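Local coordinates for SusD-like carbohydrate binding protein BF1063 (Bacteroides fragilis NCTC 9343, PDB 3I4G) that probably binds carbohydrate at the outer membrane, like other SusD-type glycan-capturing proteins, at residues 328-333 / 364-369; 286-291 / 317-322; 266-271 / 374-379; 62-67 / 355-360. One frame throughout, in Å; residues are numbered along the deposited sequence.

Interaction 1: residues 328-333 / 364-369; sequences AIFMGT and KYFEES. With EDO (1,2-ethanediol), chain C.
Glu368 OE1 accepts three hydrogen bonds, one from the opposite backbone and two from water. The backbone donor is the N of Met331, a selenomethionine; Met331 N lies 2.8 Å from Glu368 OE1, and the bond is nearly straight at 167°. It meets the oxygen on its anti side, 25° out of the carboxylate plane. Water 1 donates to Glu368 OE1 at 2.6 Å. Water 2 donates to it at 3.1 Å and accepts from Gly332 N at 2.8 Å. The carboxylate therefore ties down the type I' turn from Phe330 to Thr333, directly at Met331 and through water at Gly332. Both carboxylate oxygens are engaged, since Glu368 OE2 is in a salt bridge with Arg363.

With CG anti to the backbone N (chi1 -180°), the Phe330 ring starts out toward the carboxylate, and Phe330 CD1 lies 3.5 Å from Glu368 CD. Farther out, Phe330 CZ reaches Phe366 CB at 3.7 Å, and Phe366 CB sits at the edge of the Phe330 ring, near its plane. Met331 is extended beyond CG, and its CG packs on CB and CG of Glu368.

Glu367 N gives a 2.8 Å hydrogen bond to O2 of a 1,2-ethanediol, probably from the crystallisation liquor. The turn closes the two-stranded antiparallel hairpin 329-330/333-334. Tyr324 stacks on the Phe330 ring, while Phe366 rests on Leu266 and Ala270 of helix 266-270.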
# COMPACT_ATOMS: atom_id res chain seq x y z
N ALA A 328 -0.78 25.32 -2.34
CA ALA A 328 -0.36 24.76 -1.07
C ALA A 328 1.12 24.98 -0.85
O ALA A 328 1.87 25.12 -1.81
CB ALA A 328 -0.68 23.23 -1.02
N ILE A 329 1.53 25.02 0.42
CA ILE A 329 2.92 25.07 0.80
C ILE A 329 3.42 23.66 1.05
O ILE A 329 2.79 22.88 1.75
CB ILE A 329 3.12 25.94 2.05
CG1 ILE A 329 2.66 27.37 1.77
CG2 ILE A 329 4.60 25.91 2.50
CD1 ILE A 329 3.48 28.14 0.76
N PHE A 330 4.57 23.34 0.48
CA PHE A 330 5.24 22.04 0.64
C PHE A 330 6.73 22.29 0.69
O PHE A 330 7.29 22.94 -0.19
CB PHE A 330 4.87 21.11 -0.52
CG PHE A 330 5.53 19.77 -0.41
CD1 PHE A 330 5.07 18.78 0.42
CD2 PHE A 330 6.67 19.51 -1.14
CE1 PHE A 330 5.72 17.55 0.51
CE2 PHE A 330 7.30 18.27 -1.07
CZ PHE A 330 6.83 17.30 -0.25
N MSE A 331 7.38 21.77 1.72
CA MSE A 331 8.81 22.02 1.91
C MSE A 331 9.11 23.53 1.89
O MSE A 331 10.13 23.99 1.36
CB MSE A 331 9.69 21.25 0.90
CG MSE A 331 9.71 19.80 1.19
SE MSE A 331 10.91 18.84 -0.03
CE MSE A 331 10.81 17.19 0.84
N GLY A 332 8.21 24.30 2.49
CA GLY A 332 8.45 25.72 2.69
C GLY A 332 8.20 26.63 1.52
O GLY A 332 8.41 27.83 1.64
N THR A 333 7.83 26.10 0.37
CA THR A 333 7.58 26.93 -0.80
C THR A 333 6.29 26.47 -1.46
O THR A 333 5.82 25.34 -1.29
CB THR A 333 8.76 26.90 -1.81
OG1 THR A 333 8.97 25.58 -2.33
CG2 THR A 333 10.07 27.42 -1.13
N LYS A 364 2.25 12.74 1.78
CA LYS A 364 2.59 11.62 2.67
C LYS A 364 3.98 11.10 2.33
O LYS A 364 4.34 11.05 1.16
CB LYS A 364 1.56 10.53 2.56
CG LYS A 364 1.70 9.41 3.59
CD LYS A 364 0.50 8.45 3.58
CE LYS A 364 -0.72 9.02 4.35
NZ LYS A 364 -1.90 8.11 4.36
N TYR A 365 4.72 10.73 3.39
CA TYR A 365 6.07 10.12 3.38
C TYR A 365 7.22 11.12 3.28
O TYR A 365 8.37 10.71 3.35
CB TYR A 365 6.20 9.08 2.26
CG TYR A 365 5.25 7.92 2.32
CD1 TYR A 365 5.36 6.93 3.29
CD2 TYR A 365 4.22 7.80 1.38
CE1 TYR A 365 4.47 5.87 3.34
CE2 TYR A 365 3.32 6.75 1.45
CZ TYR A 365 3.46 5.78 2.41
OH TYR A 365 2.60 4.73 2.42
N PHE A 366 6.91 12.41 3.17
CA PHE A 366 7.96 13.45 3.03
C PHE A 366 8.05 14.33 4.25
O PHE A 366 7.17 15.12 4.53
CB PHE A 366 7.72 14.27 1.74
CG PHE A 366 7.69 13.41 0.49
CD1 PHE A 366 8.77 12.61 0.15
CD2 PHE A 366 6.59 13.36 -0.30
CE1 PHE A 366 8.73 11.78 -0.95
CE2 PHE A 366 6.56 12.53 -1.41
CZ PHE A 366 7.62 11.75 -1.74
N GLU A 367 9.14 14.14 5.01
CA GLU A 367 9.42 14.89 6.23
C GLU A 367 9.95 16.24 5.81
O GLU A 367 11.18 16.44 5.75
CB GLU A 367 10.39 14.07 7.09
CG GLU A 367 10.73 14.68 8.44
CD GLU A 367 11.67 13.80 9.27
OE1 GLU A 367 11.61 12.56 9.23
OE2 GLU A 367 12.49 14.37 10.00
N GLU A 368 9.06 17.21 5.66
CA GLU A 368 9.35 18.48 4.99
C GLU A 368 10.32 19.39 5.68
O GLU A 368 10.99 20.15 5.01
CB GLU A 368 8.04 19.27 4.77
CG GLU A 368 7.05 18.54 3.88
CD GLU A 368 5.72 19.27 3.87
OE1 GLU A 368 5.70 20.45 3.53
OE2 GLU A 368 4.67 18.62 4.18
N SER A 369 10.43 19.35 6.99
CA SER A 369 11.35 20.27 7.66
C SER A 369 12.79 19.76 7.70
O SER A 369 13.70 20.54 7.99
CB SER A 369 10.87 20.56 9.07
OG SER A 369 10.82 19.37 9.83
C1 EDO C . 12.40 11.25 2.44
O1 EDO C . 12.20 9.85 2.19
C2 EDO C . 11.73 11.52 3.78
O2 EDO C . 11.39 12.89 3.85
O HOH W 1 4.34 22.31 4.79
O HOH W 2 6.34 23.39 4.37

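Interaction 2: residues 286-291 / 317-322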
# COMPACT_ATOMS: atom_id res chain seq x y z
N ASP A 286 -11.06 11.78 -7.52
CA ASP A 286 -11.99 10.96 -6.74
C ASP A 286 -11.50 10.78 -5.31
O ASP A 286 -12.33 10.67 -4.39
CB ASP A 286 -12.22 9.61 -7.40
CG ASP A 286 -13.40 8.89 -6.84
OD1 ASP A 286 -14.55 9.35 -7.04
OD2 ASP A 286 -13.17 7.84 -6.23
N LEU A 287 -10.18 10.74 -5.09
CA LEU A 287 -9.67 10.71 -3.70
C LEU A 287 -9.88 12.09 -3.05
O LEU A 287 -10.38 12.18 -1.92
CB LEU A 287 -8.20 10.33 -3.65
CG LEU A 287 -7.54 10.46 -2.28
CD1 LEU A 287 -8.25 9.66 -1.17
CD2 LEU A 287 -6.04 10.07 -2.35
N TYR A 288 -9.45 13.16 -3.71
CA TYR A 288 -9.68 14.49 -3.19
C TYR A 288 -11.12 14.71 -2.71
O TYR A 288 -11.35 15.30 -1.65
CB TYR A 288 -9.30 15.57 -4.23
CG TYR A 288 -9.84 16.92 -3.85
CD1 TYR A 288 -9.26 17.62 -2.80
CD2 TYR A 288 -10.95 17.47 -4.48
CE1 TYR A 288 -9.77 18.84 -2.40
CE2 TYR A 288 -11.46 18.71 -4.04
CZ TYR A 288 -10.85 19.34 -2.99
OH TYR A 288 -11.31 20.59 -2.53
N GLU A 289 -12.09 14.24 -3.48
CA GLU A 289 -13.51 14.42 -3.19
C GLU A 289 -14.05 13.53 -2.07
O GLU A 289 -15.15 13.75 -1.60
CB GLU A 289 -14.31 14.14 -4.46
CG GLU A 289 -14.05 15.13 -5.57
CD GLU A 289 -14.47 14.66 -6.93
OE1 GLU A 289 -15.16 13.62 -7.05
OE2 GLU A 289 -14.08 15.32 -7.91
N SER A 290 -13.26 12.54 -1.65
CA SER A 290 -13.75 11.56 -0.69
C SER A 290 -13.73 12.07 0.76
O SER A 290 -14.56 11.66 1.57
CB SER A 290 -12.94 10.25 -0.86
OG SER A 290 -13.59 9.22 -0.12
N TYR A 291 -12.79 12.94 1.10
CA TYR A 291 -12.63 13.41 2.45
C TYR A 291 -13.87 14.18 2.92
O TYR A 291 -14.43 14.99 2.18
CB TYR A 291 -11.41 14.32 2.56
CG TYR A 291 -10.10 13.65 2.28
CD1 TYR A 291 -9.38 13.04 3.27
CD2 TYR A 291 -9.58 13.65 1.01
CE1 TYR A 291 -8.18 12.39 3.01
CE2 TYR A 291 -8.39 13.01 0.74
CZ TYR A 291 -7.69 12.39 1.73
OH TYR A 291 -6.48 11.76 1.47
N PRO A 317 -8.56 16.83 8.25
CA PRO A 317 -7.14 17.17 8.24
C PRO A 317 -6.30 16.20 7.45
O PRO A 317 -5.23 16.60 6.96
CB PRO A 317 -6.76 17.15 9.75
CG PRO A 317 -8.02 17.44 10.44
CD PRO A 317 -9.09 16.78 9.62
N ARG A 318 -6.76 14.95 7.30
CA ARG A 318 -5.96 13.97 6.53
C ARG A 318 -5.83 14.33 5.06
O ARG A 318 -4.89 13.82 4.42
CB ARG A 318 -6.54 12.56 6.68
CG ARG A 318 -6.30 12.02 8.08
CD ARG A 318 -7.05 10.75 8.35
NE ARG A 318 -8.49 11.01 8.51
CZ ARG A 318 -9.39 10.09 8.81
NH1 ARG A 318 -9.04 8.83 9.02
NH2 ARG A 318 -10.67 10.44 8.91
N LEU A 319 -6.70 15.21 4.53
CA LEU A 319 -6.54 15.61 3.14
C LEU A 319 -5.24 16.37 2.97
O LEU A 319 -4.35 15.94 2.25
CB LEU A 319 -7.74 16.45 2.72
CG LEU A 319 -7.89 16.85 1.25
CD1 LEU A 319 -9.34 17.31 1.02
CD2 LEU A 319 -6.88 17.93 0.81
N ASP A 320 -5.07 17.48 3.71
CA ASP A 320 -3.82 18.22 3.61
C ASP A 320 -2.64 17.41 4.13
O ASP A 320 -1.52 17.64 3.67
CB ASP A 320 -3.93 19.58 4.36
CG ASP A 320 -4.66 20.66 3.57
OD1 ASP A 320 -4.51 20.67 2.32
OD2 ASP A 320 -5.34 21.51 4.22
N TYR A 321 -2.84 16.47 5.05
CA TYR A 321 -1.69 15.64 5.47
C TYR A 321 -1.20 14.71 4.35
O TYR A 321 -0.05 14.35 4.31
CB TYR A 321 -2.01 14.76 6.66
CG TYR A 321 -2.37 15.49 7.95
CD1 TYR A 321 -1.87 16.73 8.24
CD2 TYR A 321 -3.14 14.86 8.93
CE1 TYR A 321 -2.18 17.38 9.45
CE2 TYR A 321 -3.47 15.49 10.12
CZ TYR A 321 -2.99 16.75 10.37
OH TYR A 321 -3.29 17.43 11.55
N THR A 322 -2.10 14.33 3.46
CA THR A 322 -1.82 13.29 2.47
C THR A 322 -1.49 13.78 1.08
O THR A 322 -0.62 13.18 0.41
CB THR A 322 -3.00 12.32 2.43
OG1 THR A 322 -3.20 11.80 3.76
CG2 THR A 322 -2.75 11.15 1.49
O HOH W 3 -5.65 10.42 3.64
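This is a buried apolar contact in which two aromatic residues, Tyr288 of helix 285-288 and Tyr291 just after it, pack on the short helix 317-322. No direct hydrogen bond joins the two segments. The main element is a CH-pi contact. Leu319 CB stands over the Tyr291 ring, 3.7 Å from its centroid and only 11° off the ring normal. Leu319 CA lies over the centre of the same face. The ring thus covers helix backbone as well as side chain, and Tyr291 CE1 comes within 3.5 Å of Leu319 N.

Leu319 sends CG anti to its backbone N (chi1 -173°). From there CG touches Tyr291 CD2 at 3.6 Å. Its CD1 branch reaches on to Tyr288, 3.8 Å from Tyr288 CE1, so the one leucine packs against both tyrosines.

In this SusD-family part of the chain, both segments pack against helix 433-447. Ile446 of that helix touches Tyr291 and Arg318. Arg318 turns its guanidinium to Asp316, Glu443 and Glu447.

The phenol end of Tyr291 is linked to the helix by water. Water 3 is 2.7 Å from Tyr291 OH and donates to Thr322 OG1 at 2.8 Å. Thr322 OG1 in turn donates to Arg318 O, one turn back, at 2.7 Å.

Interaction 3: residues 266-271 / 374-379. With EDO (1,2-ethanediol), chain C.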
# COMPACT_ATOMS: atom_id res chain seq x y z
N LEU A 266 12.29 7.25 -3.52
CA LEU A 266 10.94 7.79 -3.60
C LEU A 266 10.95 9.31 -3.76
O LEU A 266 10.18 9.84 -4.55
CB LEU A 266 10.08 7.37 -2.39
CG LEU A 266 8.65 7.89 -2.39
CD1 LEU A 266 7.84 7.42 -3.64
CD2 LEU A 266 7.98 7.49 -1.08
N PRO A 267 11.81 10.06 -3.03
CA PRO A 267 11.81 11.52 -3.26
C PRO A 267 12.13 11.92 -4.70
O PRO A 267 11.46 12.78 -5.28
CB PRO A 267 12.85 12.02 -2.27
CG PRO A 267 12.87 10.95 -1.20
CD PRO A 267 12.76 9.68 -1.97
N GLN A 268 13.17 11.33 -5.29
CA GLN A 268 13.48 11.65 -6.67
C GLN A 268 12.27 11.41 -7.55
O GLN A 268 11.99 12.17 -8.50
CB GLN A 268 14.64 10.78 -7.14
CG GLN A 268 14.97 10.94 -8.63
CD GLN A 268 15.55 12.28 -8.96
OE1 GLN A 268 16.77 12.45 -8.91
NE2 GLN A 268 14.69 13.26 -9.23
N HIS A 269 11.58 10.32 -7.30
CA HIS A 269 10.47 9.96 -8.13
C HIS A 269 9.20 10.74 -7.90
O HIS A 269 8.49 11.01 -8.87
CB HIS A 269 10.11 8.45 -8.02
CG HIS A 269 10.37 7.70 -9.28
ND1 HIS A 269 10.95 6.45 -9.30
CD2 HIS A 269 10.11 8.03 -10.57
CE1 HIS A 269 11.06 6.06 -10.57
NE2 HIS A 269 10.56 7.00 -11.35
N ALA A 270 8.92 11.09 -6.65
CA ALA A 270 7.59 11.60 -6.30
C ALA A 270 7.51 13.03 -5.78
O ALA A 270 6.40 13.51 -5.56
CB ALA A 270 6.91 10.66 -5.30
N LEU A 271 8.64 13.67 -5.52
CA LEU A 271 8.63 15.11 -5.29
C LEU A 271 8.32 15.81 -6.61
O LEU A 271 8.45 15.23 -7.70
CB LEU A 271 9.98 15.61 -4.74
CG LEU A 271 10.31 15.12 -3.35
CD1 LEU A 271 11.72 15.58 -2.90
CD2 LEU A 271 9.27 15.56 -2.26
N ASP A 374 20.35 13.48 -0.52
CA ASP A 374 20.31 12.91 -1.86
C ASP A 374 18.92 12.34 -2.09
O ASP A 374 18.56 11.30 -1.52
CB ASP A 374 21.39 11.83 -2.02
CG ASP A 374 21.47 11.27 -3.42
OD1 ASP A 374 20.62 11.56 -4.26
OD2 ASP A 374 22.46 10.51 -3.68
N VAL A 375 18.16 13.00 -2.97
CA VAL A 375 16.79 12.54 -3.26
C VAL A 375 16.75 11.16 -3.91
O VAL A 375 15.68 10.54 -3.90
CB VAL A 375 15.98 13.55 -4.09
CG1 VAL A 375 15.76 14.82 -3.27
CG2 VAL A 375 16.62 13.84 -5.46
N GLN A 376 17.88 10.69 -4.44
CA GLN A 376 17.95 9.37 -5.05
C GLN A 376 18.30 8.27 -4.02
O GLN A 376 18.22 7.11 -4.33
CB GLN A 376 18.99 9.34 -6.18
CG GLN A 376 18.65 10.26 -7.30
CD GLN A 376 19.63 10.23 -8.48
OE1 GLN A 376 20.73 9.69 -8.39
NE2 GLN A 376 19.22 10.84 -9.58
N SER A 377 18.70 8.65 -2.82
CA SER A 377 19.08 7.69 -1.80
C SER A 377 18.93 8.37 -0.45
O SER A 377 19.88 8.82 0.19
CB SER A 377 20.51 7.23 -2.03
OG SER A 377 20.91 6.24 -1.09
N ALA A 378 17.68 8.39 0.00
CA ALA A 378 17.26 9.12 1.19
C ALA A 378 16.89 8.20 2.31
O ALA A 378 16.60 7.02 2.14
CB ALA A 378 16.02 9.99 0.83
N ASN A 379 16.86 8.78 3.51
CA ASN A 379 16.23 8.12 4.61
C ASN A 379 14.74 8.06 4.34
O ASN A 379 14.18 8.96 3.71
CB ASN A 379 16.45 8.90 5.91
CG ASN A 379 17.86 8.89 6.37
OD1 ASN A 379 18.56 7.88 6.31
ND2 ASN A 379 18.28 10.02 6.92
C1 EDO C . 12.40 11.25 2.44
O1 EDO C . 12.20 9.85 2.19
C2 EDO C . 11.73 11.52 3.78
O2 EDO C . 11.39 12.89 3.85
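Val375 O accepts from Gln268 N, which joins a type I beta turn, Asp374 to Ser377, to the first turn of helix 266-270. The beta turn lies in the loop between strands 360-362 and 380-386. The bond is 3.0 Å between Gln268 N and Val375 O. It is bent, with an angle of 139° at the hydrogen, and the donor lies well above the carbonyl plane. Ser377 N bonds to Asp374 O and closes the turn. An Asx turn lies in the same loop: Asp374 OD1 takes the N-H of Gln376 at 2.9 Å, from above the carboxylate plane. Ala378 has a backbone bond with Thr264.

In the conformer of Gln376 described, one of two, the Gln268 and Gln376 side chains lie side by side. There Gln376 NE2 donates to Gln268 OE1 at 3.0 Å, a bond that may be only partly occupied. Gln268 NE2 has a weak bond to Gly276 O.

Apolar atoms fill in around these bonds. Val375 CB is 3.9 Å from Pro267 CB, and Val375 CG1 meets Leu271 CD1. Pro267 CG also touches Ala378 CB at 3.9 Å. A 1,2-ethanediol, probably from the crystallisation liquor, donates from O1 to Asn379 O at 2.7 Å, and this O1 lies 3.6 Å from Pro267 CG.

Interaction 4: residues 62-67 / 355-360; sequences NAFDRR and ASRTGF
Arg66 and Arg357 meet through their aliphatic parts, with CG to CG 3.8 Å apart. Arg66 CG also lies over the centre of one face of the Arg357 guanidinium. Arg66 CG packs 3.3 Å from Ala355 O. Phe64 adds to the apolar contact. Its chi1 of -179° puts CG anti to the backbone N, and at the edge of the ring beyond it Arg357 CB sits 3.8 Å from Phe64 CE2. Thr358 CG2 reaches Phe64 CB at 4.1 Å.

Water supplies the polar links between the segments. Water 4 donates to Arg66 O at 2.7 Å and accepts from Arg357 NE at 2.9 Å. Water 5 is shared by Arg66 O, Arg66 NE and, weakly, Arg357 NH2.

The charges are alike. Arg66 NE and Arg357 NH2 are 4.4 Å apart, and the guanidinium planes are turned 68° from each other. Each arginine has other partners: Arg66 NH1 gives to Trp278 O, and Arg357 NH2 gives to Ser353 O. These acceptors, and a sulfonate on Arg66 NH2, may offset some of the repulsion.

Within the segments, Arg67 grips Asp65 side-on with NE and NH2. Ser356 OG accepts from Thr358 N and Gly359 N, an ST turn and ST motif, and donates to Phe360 O.

Strand 63-65 pairs antiparallel with strand 281-283, which also packs against Ser356 and Thr358. Just after strand 63-65, Arg66 NH2 forms a salt bridge to the sulfonate of a bound EPE, probably from the crystallisation liquor, though such molecules often mark pockets.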
# COMPACT_ATOMS: atom_id res chain seq x y z
N ASN A 62 -7.75 6.08 -6.48
CA ASN A 62 -7.11 7.15 -5.74
C ASN A 62 -6.08 7.94 -6.49
O ASN A 62 -5.77 9.07 -6.08
CB ASN A 62 -6.40 6.59 -4.48
CG ASN A 62 -7.33 6.22 -3.34
OD1 ASN A 62 -8.52 6.54 -3.36
ND2 ASN A 62 -6.76 5.62 -2.31
N ALA A 63 -5.50 7.41 -7.57
CA ALA A 63 -4.32 8.05 -8.14
C ALA A 63 -4.10 7.62 -9.57
O ALA A 63 -4.84 6.80 -10.11
CB ALA A 63 -3.09 7.76 -7.27
N PHE A 64 -3.08 8.20 -10.16
CA PHE A 64 -2.73 8.02 -11.56
C PHE A 64 -1.22 8.01 -11.68
O PHE A 64 -0.51 8.64 -10.91
CB PHE A 64 -3.33 9.16 -12.36
CG PHE A 64 -3.09 9.11 -13.86
CD1 PHE A 64 -3.80 8.21 -14.63
CD2 PHE A 64 -2.29 10.03 -14.50
CE1 PHE A 64 -3.65 8.17 -16.03
CE2 PHE A 64 -2.15 10.00 -15.87
CZ PHE A 64 -2.83 9.07 -16.65
N ASP A 65 -0.73 7.29 -12.69
CA ASP A 65 0.69 7.21 -12.97
C ASP A 65 1.06 8.29 -13.99
O ASP A 65 0.46 8.33 -15.05
CB ASP A 65 1.01 5.82 -13.54
CG ASP A 65 2.46 5.51 -13.53
OD1 ASP A 65 3.18 6.08 -14.33
OD2 ASP A 65 2.93 4.70 -12.71
N ARG A 66 2.02 9.15 -13.67
CA ARG A 66 2.40 10.24 -14.60
C ARG A 66 2.78 9.69 -15.95
O ARG A 66 2.71 10.42 -16.93
CB ARG A 66 3.56 11.06 -14.03
CG ARG A 66 3.76 12.44 -14.69
CD ARG A 66 5.23 12.90 -14.73
NE ARG A 66 5.94 12.03 -15.64
CZ ARG A 66 6.88 11.16 -15.33
NH1 ARG A 66 7.46 11.14 -14.14
NH2 ARG A 66 7.32 10.36 -16.29
N ARG A 67 3.31 8.46 -16.02
CA ARG A 67 3.73 7.89 -17.31
C ARG A 67 2.53 7.67 -18.23
O ARG A 67 2.72 7.50 -19.44
CB ARG A 67 4.53 6.60 -17.13
CG ARG A 67 5.84 6.87 -16.38
CD ARG A 67 6.57 5.66 -15.89
NE ARG A 67 5.79 4.97 -14.88
CZ ARG A 67 6.22 3.95 -14.15
NH1 ARG A 67 7.43 3.44 -14.34
NH2 ARG A 67 5.42 3.43 -13.24
N ALA A 355 5.91 16.75 -14.77
CA ALA A 355 5.12 17.41 -13.77
C ALA A 355 3.83 16.60 -13.59
O ALA A 355 3.51 15.71 -14.38
CB ALA A 355 4.81 18.85 -14.24
N SER A 356 3.05 16.93 -12.57
CA SER A 356 1.83 16.22 -12.28
C SER A 356 0.87 16.20 -13.45
O SER A 356 0.67 17.19 -14.13
CB SER A 356 1.12 16.90 -11.10
OG SER A 356 -0.14 16.27 -10.82
N ARG A 357 0.25 15.06 -13.68
CA ARG A 357 -0.78 14.93 -14.70
C ARG A 357 -2.15 15.25 -14.17
O ARG A 357 -3.11 15.40 -14.93
CB ARG A 357 -0.79 13.53 -15.30
CG ARG A 357 0.34 13.28 -16.22
CD ARG A 357 0.13 13.95 -17.63
NE ARG A 357 1.38 13.78 -18.34
CZ ARG A 357 2.44 14.58 -18.22
NH1 ARG A 357 2.33 15.78 -17.66
NH2 ARG A 357 3.59 14.19 -18.69
N THR A 358 -2.30 15.36 -12.85
CA THR A 358 -3.61 15.62 -12.24
C THR A 358 -3.77 17.00 -11.61
O THR A 358 -4.89 17.47 -11.46
CB THR A 358 -3.91 14.60 -11.14
OG1 THR A 358 -2.93 14.76 -10.11
CG2 THR A 358 -3.88 13.13 -11.64
N GLY A 359 -2.68 17.63 -11.19
CA GLY A 359 -2.80 18.86 -10.40
C GLY A 359 -2.62 18.59 -8.92
O GLY A 359 -2.55 19.54 -8.13
N PHE A 360 -2.58 17.32 -8.52
CA PHE A 360 -2.31 16.93 -7.13
C PHE A 360 -0.94 16.28 -7.08
O PHE A 360 -0.42 15.74 -8.08
CB PHE A 360 -3.35 15.96 -6.60
CG PHE A 360 -4.75 16.52 -6.52
CD1 PHE A 360 -5.06 17.44 -5.54
CD2 PHE A 360 -5.75 16.13 -7.41
CE1 PHE A 360 -6.34 17.95 -5.42
CE2 PHE A 360 -7.03 16.64 -7.28
CZ PHE A 360 -7.31 17.55 -6.32
O HOH W 4 1.38 11.00 -19.22
O HOH W 5 5.06 11.56 -18.49

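Interactions 1 and 3 adjoin most closely, with centres 13 Å apart. Leu271 CD2 packs on Phe330 CE2 at 3.6 Å, and one 1,2-ethanediol touches both contacts. Interaction 2 meets interaction 1 where Lys364 N lies 3.2 Å from Thr322 O, a probable hydrogen bond. It meets interaction 4 where Tyr288 CB packs on Phe360 CZ at 3.5 Å. Interactions 3 and 4 do not touch, their nearest atoms being about 5 Å apart, but probably one EPE sulfonate lies between them, bonded to His269 NE2 and Arg66 NH2. Interaction 4 joins residues far apart in sequence, 62-67 and 355-360. Its loop encloses interaction 2 and crosses interactions 1 and 3.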